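Local coordinates for hydrogenase expression/formation protein (HypB) (Archaeoglobus fulgidus, PDB 2WSM), which binds and probably hydrolyses GTP as a metal-binding maturation factor of hydrogenase, consistent with a role in nickel handling, at residues E57-S69 and F106-G118. Residues are numbered along the deposited sequence; the frame is centred on the assembly and turned at random.
Sequences EVKIGAMLGDVVS and FSDCDLLLIENVG
Strands 60-64 and 111-118, neighbours in the parallel sheet of this P-loop GTPase domain, run with their axes 4.6 Å apart at closest and 15° from parallel, joined by backbone hydrogen bonds from Leu111 N to Lys59 O through to Gly65 N to Glu115 O; strand 31-37 flanks 111-118 on its other side. On the face bearing Met63, the Phe106 ring lies against the chain at Gly61, where a side chain would collide with the ring and with Cys109 SG. Met63 CG sits over one face of this ring, 3.9 Å from Phe106 CE1, and Met63 SD lies obliquely 4.8 Å from the ring centroid, a Met-aromatic contact; Leu112 CD1 fills in beside Met63 CG. Ile60 CG2 meets Leu113 CD1 on the opposite face, where Ile60 also packs on Ile51 of helix 43-54. Before the strands, Asp110 OD2 takes Lys59 N from above its carboxylate plane, at 3.1 Å.

At the C-terminal ends, Glu115, with CG anti to its own N (chi1 -180°), extends past Leu64, and OE1 receives Asp66 N at 3.0 Å on its anti side. Asp66 OD2 accepts Gly118 N at 2.8 Å. Replacing Asp66 with an alanine would probably leave Gly118 N without this acceptor and Lys43 without its salt-bridge partner. Through Asp66 OD1 paired with Lys43 and Glu115 OE2 hydrogen-bonded to Thr44 OG1, two buried carboxylates tie the strand ends to the probable P-loop.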
loop_
_atom_site.group_PDB
_atom_site.type_symbol
_atom_site.label_atom_id
_atom_site.label_comp_id
_atom_site.label_asym_id
_atom_site.label_seq_id
_atom_site.Cartn_x
_atom_site.Cartn_y
_atom_site.Cartn_z
ATOM N N GLU A 57 -1.086 1.104 -35.361
ATOM C CA GLU A 57 -0.131 2.192 -35.556
ATOM C C GLU A 57 1.030 2.085 -34.567
ATOM O O GLU A 57 2.118 2.607 -34.810
ATOM C CB GLU A 57 -0.817 3.552 -35.378
ATOM C CG GLU A 57 -2.310 3.566 -35.679
ATOM C CD GLU A 57 -3.043 4.685 -34.941
ATOM O OE1 GLU A 57 -4.296 4.698 -34.960
ATOM O OE2 GLU A 57 -2.367 5.548 -34.336
ATOM N N VAL A 58 0.793 1.404 -33.450
ATOM C CA VAL A 58 1.760 1.367 -32.354
ATOM C C VAL A 58 1.954 -0.044 -31.816
ATOM O O VAL A 58 0.983 -0.742 -31.540
ATOM C CB VAL A 58 1.301 2.274 -31.194
ATOM C CG1 VAL A 58 2.286 2.214 -30.038
ATOM C CG2 VAL A 58 1.122 3.706 -31.679
ATOM N N LYS A 59 3.209 -0.454 -31.657
ATOM C CA LYS A 59 3.524 -1.777 -31.127
ATOM C C LYS A 59 3.411 -1.808 -29.600
ATOM O O LYS A 59 4.187 -1.165 -28.896
ATOM C CB LYS A 59 4.924 -2.218 -31.565
ATOM C CG LYS A 59 5.295 -3.630 -31.142
ATOM C CD LYS A 59 4.551 -4.672 -31.974
ATOM C CE LYS A 59 5.138 -6.068 -31.776
ATOM N NZ LYS A 59 4.832 -6.620 -30.423
ATOM N N ILE A 60 2.450 -2.575 -29.098
ATOM C CA ILE A 60 2.124 -2.573 -27.675
ATOM C C ILE A 60 2.415 -3.904 -26.993
ATOM O O ILE A 60 2.076 -4.970 -27.515
ATOM C CB ILE A 60 0.632 -2.243 -27.464
ATOM C CG1 ILE A 60 0.324 -0.835 -27.967
ATOM C CG2 ILE A 60 0.244 -2.389 -25.997
ATOM C CD1 ILE A 60 -1.162 -0.544 -28.100
ATOM N N GLY A 61 3.039 -3.830 -25.820
ATOM C CA GLY A 61 3.195 -4.984 -24.959
ATOM C C GLY A 61 2.312 -4.824 -23.729
ATOM O O GLY A 61 1.994 -3.706 -23.318
ATOM N N ALA A 62 1.917 -5.946 -23.138
ATOM C CA ALA A 62 1.096 -5.921 -21.938
ATOM C C ALA A 62 1.618 -6.885 -20.879
ATOM O O ALA A 62 1.829 -8.064 -21.145
ATOM C CB ALA A 62 -0.348 -6.244 -22.283
ATOM N N MET A 63 1.832 -6.362 -19.680
ATOM C CA MET A 63 2.183 -7.173 -18.525
ATOM C C MET A 63 1.045 -7.100 -17.515
ATOM O O MET A 63 0.781 -6.045 -16.932
ATOM C CB MET A 63 3.488 -6.678 -17.905
ATOM C CG MET A 63 4.668 -6.732 -18.876
ATOM S SD MET A 63 6.259 -6.353 -18.122
ATOM C CE MET A 63 6.409 -7.719 -16.974
ATOM N N LEU A 64 0.363 -8.224 -17.320
ATOM C CA LEU A 64 -0.837 -8.249 -16.490
ATOM C C LEU A 64 -0.555 -8.782 -15.097
ATOM O O LEU A 64 -0.368 -9.983 -14.909
ATOM C CB LEU A 64 -1.935 -9.074 -17.162
ATOM C CG LEU A 64 -2.350 -8.628 -18.563
ATOM C CD1 LEU A 64 -3.437 -9.533 -19.099
ATOM C CD2 LEU A 64 -2.811 -7.154 -18.572
ATOM N N GLY A 65 -0.546 -7.877 -14.123
ATOM C CA GLY A 65 -0.278 -8.218 -12.740
ATOM C C GLY A 65 -1.505 -8.486 -11.888
ATOM O O GLY A 65 -1.373 -8.845 -10.722
ATOM N N ASP A 66 -2.696 -8.285 -12.445
ATOM C CA ASP A 66 -3.900 -8.819 -11.811
ATOM C C ASP A 66 -4.215 -10.150 -12.474
ATOM O O ASP A 66 -3.887 -10.349 -13.643
ATOM C CB ASP A 66 -5.084 -7.856 -11.943
ATOM C CG ASP A 66 -5.435 -7.174 -10.630
ATOM O OD1 ASP A 66 -6.103 -6.124 -10.663
ATOM O OD2 ASP A 66 -5.050 -7.692 -9.561
ATOM N N VAL A 67 -4.817 -11.076 -11.737
ATOM C CA VAL A 67 -5.218 -12.330 -12.363
ATOM C C VAL A 67 -6.251 -12.019 -13.434
ATOM O O VAL A 67 -7.243 -11.339 -13.181
ATOM C CB VAL A 67 -5.794 -13.358 -11.360
ATOM C CG1 VAL A 67 -6.388 -14.548 -12.108
ATOM C CG2 VAL A 67 -4.715 -13.825 -10.391
ATOM N N VAL A 68 -5.999 -12.505 -14.640
ATOM C CA VAL A 68 -6.896 -12.255 -15.757
ATOM C C VAL A 68 -7.515 -13.562 -16.248
ATOM O O VAL A 68 -6.836 -14.582 -16.343
ATOM C CB VAL A 68 -6.164 -11.537 -16.902
ATOM C CG1 VAL A 68 -6.979 -11.594 -18.175
ATOM C CG2 VAL A 68 -5.857 -10.095 -16.508
ATOM N N SER A 69 -8.813 -13.520 -16.532
ATOM C CA SER A 69 -9.543 -14.686 -17.007
ATOM C C SER A 69 -8.989 -15.165 -18.340
ATOM O O SER A 69 -8.233 -14.452 -18.999
ATOM C CB SER A 69 -11.019 -14.343 -17.172
ATOM O OG SER A 69 -11.204 -13.515 -18.304
ATOM N N PHE A 106 9.935 -7.629 -24.256
ATOM C CA PHE A 106 9.135 -6.494 -24.703
ATOM C C PHE A 106 9.971 -5.334 -25.276
ATOM O O PHE A 106 9.449 -4.249 -25.524
ATOM C CB PHE A 106 8.241 -5.997 -23.567
ATOM C CG PHE A 106 7.205 -6.994 -23.127
ATOM C CD1 PHE A 106 7.464 -7.872 -22.088
ATOM C CD2 PHE A 106 5.966 -7.045 -23.746
ATOM C CE1 PHE A 106 6.511 -8.788 -21.680
ATOM C CE2 PHE A 106 5.006 -7.957 -23.343
ATOM C CZ PHE A 106 5.279 -8.830 -22.309
ATOM N N SER A 107 11.258 -5.573 -25.497
ATOM C CA SER A 107 12.156 -4.531 -25.992
ATOM C C SER A 107 11.724 -3.970 -27.355
ATOM O O SER A 107 12.099 -2.852 -27.727
ATOM C CB SER A 107 13.598 -5.047 -26.060
ATOM O OG SER A 107 13.764 -5.967 -27.132
ATOM N N ASP A 108 10.924 -4.736 -28.089
ATOM C CA ASP A 108 10.458 -4.301 -29.407
ATOM C C ASP A 108 9.134 -3.528 -29.400
ATOM O O ASP A 108 8.638 -3.134 -30.457
ATOM C CB ASP A 108 10.355 -5.501 -30.355
ATOM C CG ASP A 108 9.369 -6.543 -29.866
ATOM O OD1 ASP A 108 8.149 -6.324 -30.022
ATOM O OD2 ASP A 108 9.813 -7.580 -29.326
ATOM N N CYS A 109 8.560 -3.299 -28.224
ATOM C CA CYS A 109 7.316 -2.534 -28.150
ATOM C C CYS A 109 7.592 -1.042 -27.976
ATOM O O CYS A 109 8.534 -0.649 -27.293
ATOM C CB CYS A 109 6.421 -3.044 -27.013
ATOM S SG CYS A 109 6.054 -4.831 -27.038
ATOM N N ASP A 110 6.771 -0.211 -28.606
ATOM C CA ASP A 110 6.841 1.229 -28.397
ATOM C C ASP A 110 6.264 1.561 -27.033
ATOM O O ASP A 110 6.756 2.435 -26.324
ATOM C CB ASP A 110 6.041 1.969 -29.474
ATOM C CG ASP A 110 6.441 1.563 -30.875
ATOM O OD1 ASP A 110 7.637 1.272 -31.089
ATOM O OD2 ASP A 110 5.556 1.531 -31.756
ATOM N N LEU A 111 5.216 0.839 -26.670
ATOM C CA LEU A 111 4.461 1.134 -25.467
ATOM C C LEU A 111 4.232 -0.149 -24.681
ATOM O O LEU A 111 3.695 -1.121 -25.213
ATOM C CB LEU A 111 3.124 1.773 -25.852
ATOM C CG LEU A 111 2.122 2.098 -24.742
ATOM C CD1 LEU A 111 2.635 3.240 -23.883
ATOM C CD2 LEU A 111 0.764 2.437 -25.347
ATOM N N LEU A 112 4.657 -0.145 -23.421
ATOM C CA LEU A 112 4.464 -1.272 -22.523
ATOM C C LEU A 112 3.474 -0.931 -21.409
ATOM O O LEU A 112 3.780 -0.143 -20.500
ATOM C CB LEU A 112 5.793 -1.687 -21.899
ATOM C CG LEU A 112 5.718 -2.855 -20.914
ATOM C CD1 LEU A 112 5.218 -4.110 -21.606
ATOM C CD2 LEU A 112 7.077 -3.097 -20.292
ATOM N N LEU A 113 2.292 -1.527 -21.483
ATOM C CA LEU A 113 1.248 -1.291 -20.491
ATOM C C LEU A 113 1.359 -2.277 -19.329
ATOM O O LEU A 113 1.193 -3.483 -19.503
ATOM C CB LEU A 113 -0.129 -1.359 -21.150
ATOM C CG LEU A 113 -0.276 -0.311 -22.259
ATOM C CD1 LEU A 113 -1.570 -0.484 -23.055
ATOM C CD2 LEU A 113 -0.167 1.093 -21.694
ATOM N N ILE A 114 1.661 -1.752 -18.147
ATOM C CA ILE A 114 1.873 -2.585 -16.974
ATOM C C ILE A 114 0.729 -2.459 -15.972
ATOM O O ILE A 114 0.568 -1.433 -15.295
ATOM C CB ILE A 114 3.201 -2.258 -16.277
ATOM C CG1 ILE A 114 4.361 -2.314 -17.281
ATOM C CG2 ILE A 114 3.440 -3.213 -15.118
ATOM C CD1 ILE A 114 5.736 -2.124 -16.652
ATOM N N GLU A 115 -0.057 -3.522 -15.881
ATOM C CA GLU A 115 -1.179 -3.567 -14.962
ATOM C C GLU A 115 -0.749 -4.043 -13.574
ATOM O O GLU A 115 -0.383 -5.206 -13.371
ATOM C CB GLU A 115 -2.273 -4.473 -15.529
ATOM C CG GLU A 115 -3.488 -4.581 -14.638
ATOM C CD GLU A 115 -4.395 -5.712 -15.053
ATOM O OE1 GLU A 115 -4.105 -6.871 -14.679
ATOM O OE2 GLU A 115 -5.391 -5.443 -15.754
ATOM N N ASN A 116 -0.787 -3.132 -12.613
ATOM C CA ASN A 116 -0.422 -3.464 -11.248
ATOM C C ASN A 116 -1.498 -4.316 -10.567
ATOM O O ASN A 116 -2.605 -4.476 -11.089
ATOM C CB ASN A 116 -0.160 -2.185 -10.447
ATOM C CG ASN A 116 0.994 -2.335 -9.470
ATOM O OD1 ASN A 116 1.050 -3.283 -8.690
ATOM N ND2 ASN A 116 1.927 -1.400 -9.519
ATOM N N VAL A 117 -1.156 -4.851 -9.400
ATOM C CA VAL A 117 -2.077 -5.608 -8.547
ATOM C C VAL A 117 -3.311 -4.775 -8.184
ATOM O O VAL A 117 -3.248 -3.540 -8.128
ATOM C CB VAL A 117 -1.350 -6.081 -7.245
ATOM C CG1 VAL A 117 -2.239 -6.996 -6.394
ATOM C CG2 VAL A 117 -0.047 -6.796 -7.604
ATOM N N GLY A 118 -4.430 -5.452 -7.946
ATOM C CA GLY A 118 -5.666 -4.790 -7.554
ATOM C C GLY A 118 -5.608 -4.311 -6.109
ATOM O O GLY A 118 -6.075 -4.997 -5.202
#